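Citryl-spermidine/3,4-dihydroxybenzoyl-citryl-spermidine:spermidine ligase (Bacillus anthracis, PDB 3TO3) catalyses the ATP-dependent condensation of spermidine with citryl-spermidine intermediates in the synthesis of petrobactin, a catecholate siderophore of the pathogen. Local coordinates at residues L35-I40 with H586-P591; Y71-I76 with S82-I87; I76-I81 with L512-V517. All blocks are in the same frame, centred on the assembly; numbering follows the deposited sequence.

All three contacts lie on one side of the chain's centre. In contacts 1 and 3, N-terminal elements meet later parts of the chain. Contact 1 pairs the end of helix 18-37 with strand 585-589. Contact 2 is the hairpin of strands 65-74 and 81-83. Contact 3 packs the turn of that hairpin on helix 502-528. Centres of contacts 1 and 3 are about 10 Å apart; contact 2 is about 14 Å from either. Contacts 2 and 3 share I76, and the hairpin lies within the long loop that contact 1 closes. P591 packs on F78, and R75 N probably bonds to R80 O. Contact 3 comes nearest to the nucleotide: its R80 side chain is about 10 Å from the bound ATP.

Contact 1. Residues L35-I40 with H586-P591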
loop_
_atom_site.group_PDB
_atom_site.type_symbol
_atom_site.label_atom_id
_atom_site.label_comp_id
_atom_site.label_asym_id
_atom_site.label_seq_id
_atom_site.Cartn_x
_atom_site.Cartn_y
_atom_site.Cartn_z
ATOM N N LEU B 35 -6.534 6.747 24.821
ATOM C CA LEU B 35 -5.258 6.325 25.429
ATOM C C LEU B 35 -5.365 6.360 26.969
ATOM O O LEU B 35 -4.898 5.460 27.642
ATOM C CB LEU B 35 -4.083 7.176 24.950
ATOM C CG LEU B 35 -3.684 7.084 23.468
ATOM C CD1 LEU B 35 -2.653 8.132 23.161
ATOM C CD2 LEU B 35 -3.146 5.723 23.136
ATOM N N ILE B 36 -6.020 7.383 27.513
ATOM C CA ILE B 36 -6.215 7.452 28.942
ATOM C C ILE B 36 -7.275 6.444 29.391
ATOM O O ILE B 36 -7.040 5.685 30.327
ATOM C CB ILE B 36 -6.624 8.834 29.393
ATOM C CG1 ILE B 36 -5.623 9.868 28.912
ATOM C CG2 ILE B 36 -6.763 8.905 30.930
ATOM C CD1 ILE B 36 -6.074 11.288 29.261
ATOM N N TYR B 37 -8.420 6.415 28.711
ATOM C CA TYR B 37 -9.496 5.508 29.103
ATOM C C TYR B 37 -9.001 4.053 29.214
ATOM O O TYR B 37 -9.325 3.371 30.154
ATOM C CB TYR B 37 -10.670 5.561 28.112
ATOM C CG TYR B 37 -11.907 4.750 28.521
ATOM C CD1 TYR B 37 -12.457 4.855 29.814
ATOM C CD2 TYR B 37 -12.531 3.902 27.620
ATOM C CE1 TYR B 37 -13.563 4.130 30.178
ATOM C CE2 TYR B 37 -13.658 3.187 27.970
ATOM C CZ TYR B 37 -14.165 3.305 29.248
ATOM O OH TYR B 37 -15.278 2.593 29.592
ATOM N N GLU B 38 -8.250 3.575 28.239
ATOM C CA GLU B 38 -7.885 2.155 28.216
ATOM C C GLU B 38 -6.634 1.914 29.062
ATOM O O GLU B 38 -6.148 0.806 29.145
ATOM C CB GLU B 38 -7.628 1.689 26.775
ATOM C CG GLU B 38 -8.828 1.793 25.892
ATOM C CD GLU B 38 -8.609 1.293 24.453
ATOM O OE1 GLU B 38 -7.608 0.578 24.169
ATOM O OE2 GLU B 38 -9.469 1.629 23.596
ATOM N N GLY B 39 -6.088 2.973 29.648
ATOM C CA GLY B 39 -4.903 2.867 30.485
ATOM C C GLY B 39 -3.626 2.628 29.703
ATOM O O GLY B 39 -2.666 2.158 30.257
ATOM N N ILE B 40 -3.613 2.917 28.408
ATOM C CA ILE B 40 -2.386 2.752 27.637
ATOM C C ILE B 40 -1.326 3.729 28.162
ATOM O O ILE B 40 -0.138 3.417 28.174
ATOM C CB ILE B 40 -2.638 2.969 26.131
ATOM C CG1 ILE B 40 -3.555 1.866 25.607
ATOM C CG2 ILE B 40 -1.324 2.992 25.337
ATOM C CD1 ILE B 40 -4.225 2.195 24.313
ATOM N N HIS B 586 -10.360 -4.181 29.704
ATOM C CA HIS B 586 -10.094 -3.422 30.925
ATOM C C HIS B 586 -11.376 -3.213 31.718
ATOM O O HIS B 586 -12.464 -3.214 31.155
ATOM C CB HIS B 586 -9.359 -2.099 30.666
ATOM C CG HIS B 586 -10.196 -1.048 29.992
ATOM N ND1 HIS B 586 -10.431 0.191 30.552
ATOM C CD2 HIS B 586 -10.821 -1.040 28.792
ATOM C CE1 HIS B 586 -11.164 0.913 29.721
ATOM N NE2 HIS B 586 -11.421 0.185 28.652
ATOM N N GLU B 587 -11.236 -3.071 33.030
ATOM C CA GLU B 587 -12.367 -3.023 33.912
ATOM C C GLU B 587 -12.922 -1.615 34.008
ATOM O O GLU B 587 -12.176 -0.669 34.246
ATOM C CB GLU B 587 -11.960 -3.497 35.289
ATOM C CG GLU B 587 -13.142 -3.678 36.229
ATOM C CD GLU B 587 -12.703 -3.885 37.653
ATOM O OE1 GLU B 587 -11.499 -3.712 37.908
ATOM O OE2 GLU B 587 -13.548 -4.207 38.515
ATOM N N VAL B 588 -14.230 -1.488 33.819
ATOM C CA VAL B 588 -14.895 -0.187 33.835
ATOM C C VAL B 588 -16.119 -0.220 34.748
ATOM O O VAL B 588 -16.728 -1.264 34.932
ATOM C CB VAL B 588 -15.332 0.234 32.422
ATOM C CG1 VAL B 588 -14.122 0.328 31.488
ATOM C CG2 VAL B 588 -16.370 -0.736 31.868
ATOM N N PRO B 589 -16.477 0.923 35.344
ATOM C CA PRO B 589 -17.665 0.858 36.201
ATOM C C PRO B 589 -18.928 0.780 35.340
ATOM O O PRO B 589 -18.965 1.192 34.169
ATOM C CB PRO B 589 -17.596 2.164 36.993
ATOM C CG PRO B 589 -16.970 3.136 36.009
ATOM C CD PRO B 589 -15.964 2.297 35.204
ATOM N N ASN B 590 -19.975 0.210 35.909
ATOM C CA ASN B 590 -21.222 0.045 35.173
ATOM C C ASN B 590 -22.300 1.012 35.699
ATOM O O ASN B 590 -22.745 0.895 36.844
ATOM C CB ASN B 590 -21.670 -1.404 35.281
ATOM C CG ASN B 590 -23.029 -1.645 34.664
ATOM O OD1 ASN B 590 -23.548 -0.811 33.919
ATOM N ND2 ASN B 590 -23.625 -2.789 34.990
ATOM N N PRO B 591 -22.704 1.985 34.872
ATOM C CA PRO B 591 -23.696 2.947 35.376
ATOM C C PRO B 591 -25.055 2.279 35.658
ATOM O O PRO B 591 -25.807 2.812 36.460
ATOM C CB PRO B 591 -23.802 3.985 34.234
ATOM C CG PRO B 591 -23.495 3.163 32.969
ATOM C CD PRO B 591 -22.440 2.145 33.419
#
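E38 OE2 is gripped by two donors, Y163 OH and T573 N, and K574 N donates to the other carboxylate oxygen, OE1, while the CA of the same residue lies on the ring of H586. With CG beside the backbone N and an extended chain, the carboxylate is led away from H586 to these partners. E38 CA sits 4.0 Å from the centroid of the H586 ring and 15° off its normal, a CH-pi contact over the face.

The main side-chain pair is Y37 with H586. It is a T-shaped stack. The edge of H586 points at the face of Y37, with centroids 4.8 Å apart and planes at 85°. H586 CE1 stands 3.7 Å above the Y37 ring plane, over its centre. Y37 places its ring here with CG anti to the backbone N (chi1 -174°). Y37 O also comes to 3.1 Å from H586 CE1, but no hydrogen bond forms across the segments.

V588 covers the far end of the tyrosine. Its CG1 lies 3.7 Å from Y37 CZ and 3.2 Å from Y37 OH. That hydroxyl bonds to the backbone oxygen of F78, so the polar ends of Y37 and E38 are both fixed.

Helix 18-37 ends here, and G39, with positive phi, closes it in a Schellman motif. Strand 585-589 forms a two-stranded antiparallel sheet with strand 566-570. The contact therefore joins a helix end to a small sheet through ring packing. E38 OE2 is 5.6 Å from H586 NE2, too far for a bond, though the carboxylate could mildly favour a positive charge on the imidazole.

Contact 2. Residues Y71-I76 with S82-I87; sequences YGRERI and SIDSLI
S82 and R73 form an antiparallel hydrogen-bonded pair in the beta hairpin of strands 65-74 and 81-83. R73 N donates to S82 O at 2.9 Å, and S82 N returns a bond to R73 O. R75 NE donates to S82 OG at 2.7 Å, in the guanidinium plane and nearly straight at 168°. R75 NH2 adds a weak bond to the same oxygen. R75 reaches it with a chain bent at chi2 and chi3. R73 NH1 lies over the centre of the R75 guanidinium, 3.5 Å from its plane. D526 bridges to both arginines, so the two neighbouring positive charges are probably compensated, and E532 also pairs with R75.

I83 faces G72 as a non-hydrogen-bonded pair, with CA atoms only 4.1 Å apart. The I83 side chain goes to the other face of the sheet, against V32 of helix 18-37.

D84 leaves the strand. Its N bonds to Y71 O at 2.8 Å. Its carboxylate makes a side-on salt bridge with R73, NE to OD2 and NH2 to OD1. Both nitrogens meet the syn sides, somewhat out of the carboxylate plane. The guanidinium and carboxylate planes are turned 42° apart. Q51 also bonds to D84 OD2.

S85 comes last: its OG accepts Y71 N at 2.9 Å, with an almost linear N-H...O angle of 176°.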
loop_
_atom_site.group_PDB
_atom_site.type_symbol
_atom_site.label_atom_id
_atom_site.label_comp_id
_atom_site.label_asym_id
_atom_site.label_seq_id
_atom_site.Cartn_x
_atom_site.Cartn_y
_atom_site.Cartn_z
ATOM N N TYR B 71 -7.403 19.551 30.105
ATOM C CA TYR B 71 -8.452 19.418 31.091
ATOM C C TYR B 71 -9.539 18.460 30.575
ATOM O O TYR B 71 -9.870 18.454 29.393
ATOM C CB TYR B 71 -9.064 20.786 31.399
ATOM C CG TYR B 71 -8.239 21.648 32.350
ATOM C CD1 TYR B 71 -7.387 22.645 31.870
ATOM C CD2 TYR B 71 -8.318 21.471 33.724
ATOM C CE1 TYR B 71 -6.631 23.442 32.743
ATOM C CE2 TYR B 71 -7.573 22.263 34.607
ATOM C CZ TYR B 71 -6.725 23.241 34.109
ATOM O OH TYR B 71 -5.996 24.045 34.988
ATOM N N GLY B 72 -10.093 17.651 31.466
ATOM C CA GLY B 72 -11.216 16.816 31.099
ATOM C C GLY B 72 -11.905 16.233 32.304
ATOM O O GLY B 72 -11.679 16.661 33.419
ATOM N N ARG B 73 -12.745 15.235 32.068
ATOM C CA ARG B 73 -13.575 14.662 33.102
ATOM C C ARG B 73 -13.558 13.143 32.989
ATOM O O ARG B 73 -13.372 12.593 31.896
ATOM C CB ARG B 73 -15.021 15.122 32.900
ATOM C CG ARG B 73 -15.288 16.610 33.063
ATOM C CD ARG B 73 -16.702 16.988 32.550
ATOM N NE ARG B 73 -16.711 17.040 31.082
ATOM C CZ ARG B 73 -17.799 16.977 30.317
ATOM N NH1 ARG B 73 -19.022 16.823 30.846
ATOM N NH2 ARG B 73 -17.659 17.058 29.009
ATOM N N GLU B 74 -13.805 12.478 34.114
ATOM C CA GLU B 74 -14.125 11.064 34.129
ATOM C C GLU B 74 -15.628 10.911 34.401
ATOM O O GLU B 74 -16.125 11.348 35.441
ATOM C CB GLU B 74 -13.320 10.367 35.206
ATOM C CG GLU B 74 -13.397 8.863 35.171
ATOM C CD GLU B 74 -12.358 8.204 36.087
ATOM O OE1 GLU B 74 -11.492 7.431 35.590
ATOM O OE2 GLU B 74 -12.407 8.470 37.307
ATOM N N ARG B 75 -16.349 10.277 33.477
ATOM C CA ARG B 75 -17.820 10.350 33.481
ATOM C C ARG B 75 -18.461 9.135 34.092
ATOM O O ARG B 75 -17.935 8.030 33.950
ATOM C CB ARG B 75 -18.303 10.405 32.061
ATOM C CG ARG B 75 -17.620 11.430 31.279
ATOM C CD ARG B 75 -18.513 12.614 31.334
ATOM N NE ARG B 75 -18.573 13.124 29.993
ATOM C CZ ARG B 75 -19.628 13.688 29.444
ATOM N NH1 ARG B 75 -20.770 13.818 30.122
ATOM N NH2 ARG B 75 -19.511 14.103 28.191
ATOM N N ILE B 76 -19.609 9.314 34.745
ATOM C CA ILE B 76 -20.275 8.173 35.352
ATOM C C ILE B 76 -20.697 7.159 34.290
ATOM O O ILE B 76 -20.949 5.989 34.624
ATOM C CB ILE B 76 -21.488 8.551 36.240
ATOM C CG1 ILE B 76 -22.716 8.774 35.380
ATOM C CG2 ILE B 76 -21.209 9.768 37.088
ATOM C CD1 ILE B 76 -23.962 8.530 36.118
ATOM N N SER B 82 -13.724 12.345 28.981
ATOM C CA SER B 82 -13.993 13.420 28.037
ATOM C C SER B 82 -12.872 14.411 28.141
ATOM O O SER B 82 -12.586 14.848 29.236
ATOM C CB SER B 82 -15.293 14.142 28.395
ATOM O OG SER B 82 -16.384 13.265 28.375
ATOM N N ILE B 83 -12.237 14.779 27.031
ATOM C CA ILE B 83 -11.209 15.827 27.086
ATOM C C ILE B 83 -11.826 17.153 26.601
ATOM O O ILE B 83 -12.228 17.256 25.457
ATOM C CB ILE B 83 -9.969 15.497 26.216
ATOM C CG1 ILE B 83 -9.205 14.254 26.729
ATOM C CG2 ILE B 83 -9.044 16.697 26.162
ATOM C CD1 ILE B 83 -8.663 14.391 28.150
ATOM N N ASP B 84 -11.920 18.145 27.483
ATOM C CA ASP B 84 -12.646 19.380 27.193
ATOM C C ASP B 84 -11.805 20.548 26.659
ATOM O O ASP B 84 -12.355 21.592 26.305
ATOM C CB ASP B 84 -13.413 19.840 28.438
ATOM C CG ASP B 84 -14.322 18.733 29.007
ATOM O OD1 ASP B 84 -15.037 18.086 28.202
ATOM O OD2 ASP B 84 -14.320 18.496 30.247
ATOM N N SER B 85 -10.486 20.395 26.599
ATOM C CA SER B 85 -9.637 21.541 26.275
ATOM C C SER B 85 -8.626 21.100 25.259
ATOM O O SER B 85 -8.347 19.918 25.169
ATOM C CB SER B 85 -8.913 22.075 27.520
ATOM O OG SER B 85 -7.718 21.341 27.785
ATOM N N LEU B 86 -8.034 22.046 24.543
ATOM C CA LEU B 86 -6.994 21.726 23.577
ATOM C C LEU B 86 -5.823 20.993 24.247
ATOM O O LEU B 86 -5.561 21.151 25.440
ATOM C CB LEU B 86 -6.461 23.019 22.958
ATOM C CG LEU B 86 -7.405 23.833 22.060
ATOM C CD1 LEU B 86 -6.656 25.071 21.525
ATOM C CD2 LEU B 86 -7.912 22.984 20.912
ATOM N N ILE B 87 -5.122 20.173 23.476
ATOM C CA ILE B 87 -3.968 19.488 23.996
ATOM C C ILE B 87 -2.690 20.266 23.728
ATOM O O ILE B 87 -2.315 20.506 22.571
ATOM C CB ILE B 87 -3.912 18.059 23.455
ATOM C CG1 ILE B 87 -5.079 17.259 24.066
ATOM C CG2 ILE B 87 -2.561 17.414 23.774
ATOM C CD1 ILE B 87 -5.780 16.456 23.107
#

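Contact 3. Residues I76-I81 with L512-V517; sequences ITFGRI and LFLFNV
Residues T77 to R80 make a type I' beta turn, closed by R80 N to T77 O, that faces a helical segment with a wider pi-type turn, where V517 N bonds to L512 O. F78 of the turn carries the contact. Its ring lies against L514, whose CB sits 4.0 Å from the ring centroid and 10° off the normal, a CH-pi contact. L514 CG meets F78 CG at 3.8 Å, and CD1 lies near F78 CB. The other branch, CD2, stands 3.5 Å above the centre of the F515 ring. L514 is thus in contact with two phenyl rings, CB on F78 and CD2 on F515. F78 CZ touches F513 CB at 3.8 Å. R80 bends at chi2 and chi3 (-86° and -57°), and its guanidinium edge lies by L514 O. Its NH2 makes a salt bridge with E519, further along the helix.

All four touching residues are buried. The turn connects strands 65-74 and 81-83 and rests on helix 502-528. Helix 532-547 flanks it through E532 and W536, which bond to T77 OG1. Beyond the contact, N516 bonds to the ATP-binding Y391, and helix 410-432 packs on L512, F513 and V517.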
loop_
_atom_site.group_PDB
_atom_site.type_symbol
_atom_site.label_atom_id
_atom_site.label_comp_id
_atom_site.label_asym_id
_atom_site.label_seq_id
_atom_site.Cartn_x
_atom_site.Cartn_y
_atom_site.Cartn_z
ATOM N N ILE B 76 -19.609 9.314 34.745
ATOM C CA ILE B 76 -20.275 8.173 35.352
ATOM C C ILE B 76 -20.697 7.159 34.290
ATOM O O ILE B 76 -20.949 5.989 34.624
ATOM C CB ILE B 76 -21.488 8.551 36.240
ATOM C CG1 ILE B 76 -22.716 8.774 35.380
ATOM C CG2 ILE B 76 -21.209 9.768 37.088
ATOM C CD1 ILE B 76 -23.962 8.530 36.118
ATOM N N THR B 77 -20.676 7.539 33.007
ATOM C CA THR B 77 -21.119 6.576 32.017
ATOM C C THR B 77 -19.852 5.775 31.634
ATOM O O THR B 77 -19.124 6.102 30.715
ATOM C CB THR B 77 -21.659 7.375 30.769
ATOM O OG1 THR B 77 -22.917 7.981 31.092
ATOM C CG2 THR B 77 -21.826 6.506 29.484
ATOM N N PHE B 78 -19.741 4.602 32.253
ATOM C CA PHE B 78 -18.641 3.645 32.061
ATOM C C PHE B 78 -17.259 4.163 32.328
ATOM O O PHE B 78 -16.291 3.553 31.895
ATOM C CB PHE B 78 -18.706 3.012 30.666
ATOM C CG PHE B 78 -19.991 2.304 30.425
ATOM C CD1 PHE B 78 -20.199 1.057 30.963
ATOM C CD2 PHE B 78 -21.027 2.922 29.749
ATOM C CE1 PHE B 78 -21.390 0.402 30.795
ATOM C CE2 PHE B 78 -22.229 2.253 29.580
ATOM C CZ PHE B 78 -22.405 1.007 30.110
ATOM N N GLY B 79 -17.167 5.238 33.101
ATOM C CA GLY B 79 -15.892 5.889 33.345
ATOM C C GLY B 79 -15.238 6.478 32.112
ATOM O O GLY B 79 -14.040 6.716 32.117
ATOM N N ARG B 80 -15.995 6.730 31.048
ATOM C CA ARG B 80 -15.379 7.297 29.848
ATOM C C ARG B 80 -14.711 8.653 30.176
ATOM O O ARG B 80 -15.153 9.400 31.060
ATOM C CB ARG B 80 -16.406 7.504 28.760
ATOM C CG ARG B 80 -17.081 6.268 28.239
ATOM C CD ARG B 80 -16.283 5.659 27.165
ATOM N NE ARG B 80 -16.027 6.567 26.051
ATOM C CZ ARG B 80 -16.817 6.706 24.986
ATOM N NH1 ARG B 80 -17.963 6.021 24.884
ATOM N NH2 ARG B 80 -16.466 7.556 24.022
ATOM N N ILE B 81 -13.643 8.941 29.453
ATOM C CA ILE B 81 -12.899 10.165 29.602
ATOM C C ILE B 81 -13.381 11.142 28.550
ATOM O O ILE B 81 -13.442 10.817 27.364
ATOM C CB ILE B 81 -11.392 9.900 29.378
ATOM C CG1 ILE B 81 -10.885 8.834 30.344
ATOM C CG2 ILE B 81 -10.557 11.188 29.508
ATOM C CD1 ILE B 81 -11.015 9.215 31.785
ATOM N N LEU B 512 -23.986 -2.596 22.818
ATOM C CA LEU B 512 -25.192 -1.769 22.855
ATOM C C LEU B 512 -25.026 -0.444 23.621
ATOM O O LEU B 512 -25.445 0.607 23.127
ATOM C CB LEU B 512 -26.377 -2.555 23.426
ATOM C CG LEU B 512 -27.736 -1.845 23.393
ATOM C CD1 LEU B 512 -28.227 -1.513 21.948
ATOM C CD2 LEU B 512 -28.776 -2.691 24.147
ATOM N N PHE B 513 -24.426 -0.501 24.809
ATOM C CA PHE B 513 -24.441 0.631 25.749
ATOM C C PHE B 513 -23.179 1.464 25.688
ATOM O O PHE B 513 -23.213 2.563 25.190
ATOM C CB PHE B 513 -24.722 0.171 27.183
ATOM C CG PHE B 513 -26.169 -0.193 27.422
ATOM C CD1 PHE B 513 -27.178 0.479 26.762
ATOM C CD2 PHE B 513 -26.513 -1.213 28.277
ATOM C CE1 PHE B 513 -28.507 0.161 26.963
ATOM C CE2 PHE B 513 -27.829 -1.547 28.471
ATOM C CZ PHE B 513 -28.837 -0.860 27.812
ATOM N N LEU B 514 -22.069 0.909 26.151
ATOM C CA LEU B 514 -20.817 1.627 26.212
ATOM C C LEU B 514 -20.429 2.301 24.881
ATOM O O LEU B 514 -20.170 3.487 24.867
ATOM C CB LEU B 514 -19.702 0.706 26.745
ATOM C CG LEU B 514 -18.361 1.345 27.134
ATOM C CD1 LEU B 514 -17.520 0.408 28.009
ATOM C CD2 LEU B 514 -17.579 1.706 25.897
ATOM N N PHE B 515 -20.391 1.572 23.771
ATOM C CA PHE B 515 -19.941 2.177 22.497
ATOM C C PHE B 515 -21.045 2.787 21.643
ATOM O O PHE B 515 -20.764 3.324 20.584
ATOM C CB PHE B 515 -19.163 1.177 21.611
ATOM C CG PHE B 515 -17.846 0.766 22.186
ATOM C CD1 PHE B 515 -16.852 1.709 22.423
ATOM C CD2 PHE B 515 -17.599 -0.578 22.514
ATOM C CE1 PHE B 515 -15.629 1.325 22.983
ATOM C CE2 PHE B 515 -16.375 -0.976 23.068
ATOM C CZ PHE B 515 -15.390 -0.028 23.305
ATOM N N ASN B 516 -22.296 2.653 22.059
ATOM C CA ASN B 516 -23.366 3.139 21.222
ATOM C C ASN B 516 -24.389 4.037 21.960
ATOM O O ASN B 516 -24.310 5.252 21.861
ATOM C CB ASN B 516 -24.003 1.905 20.601
ATOM C CG ASN B 516 -25.199 2.209 19.784
ATOM O OD1 ASN B 516 -25.368 3.320 19.303
ATOM N ND2 ASN B 516 -26.053 1.201 19.598
ATOM N N VAL B 517 -25.250 3.449 22.787
ATOM C CA VAL B 517 -26.356 4.178 23.407
ATOM C C VAL B 517 -25.818 5.199 24.395
ATOM O O VAL B 517 -26.448 6.206 24.654
ATOM C CB VAL B 517 -27.381 3.211 24.092
ATOM C CG1 VAL B 517 -28.244 3.922 25.065
ATOM C CG2 VAL B 517 -28.254 2.502 23.065
#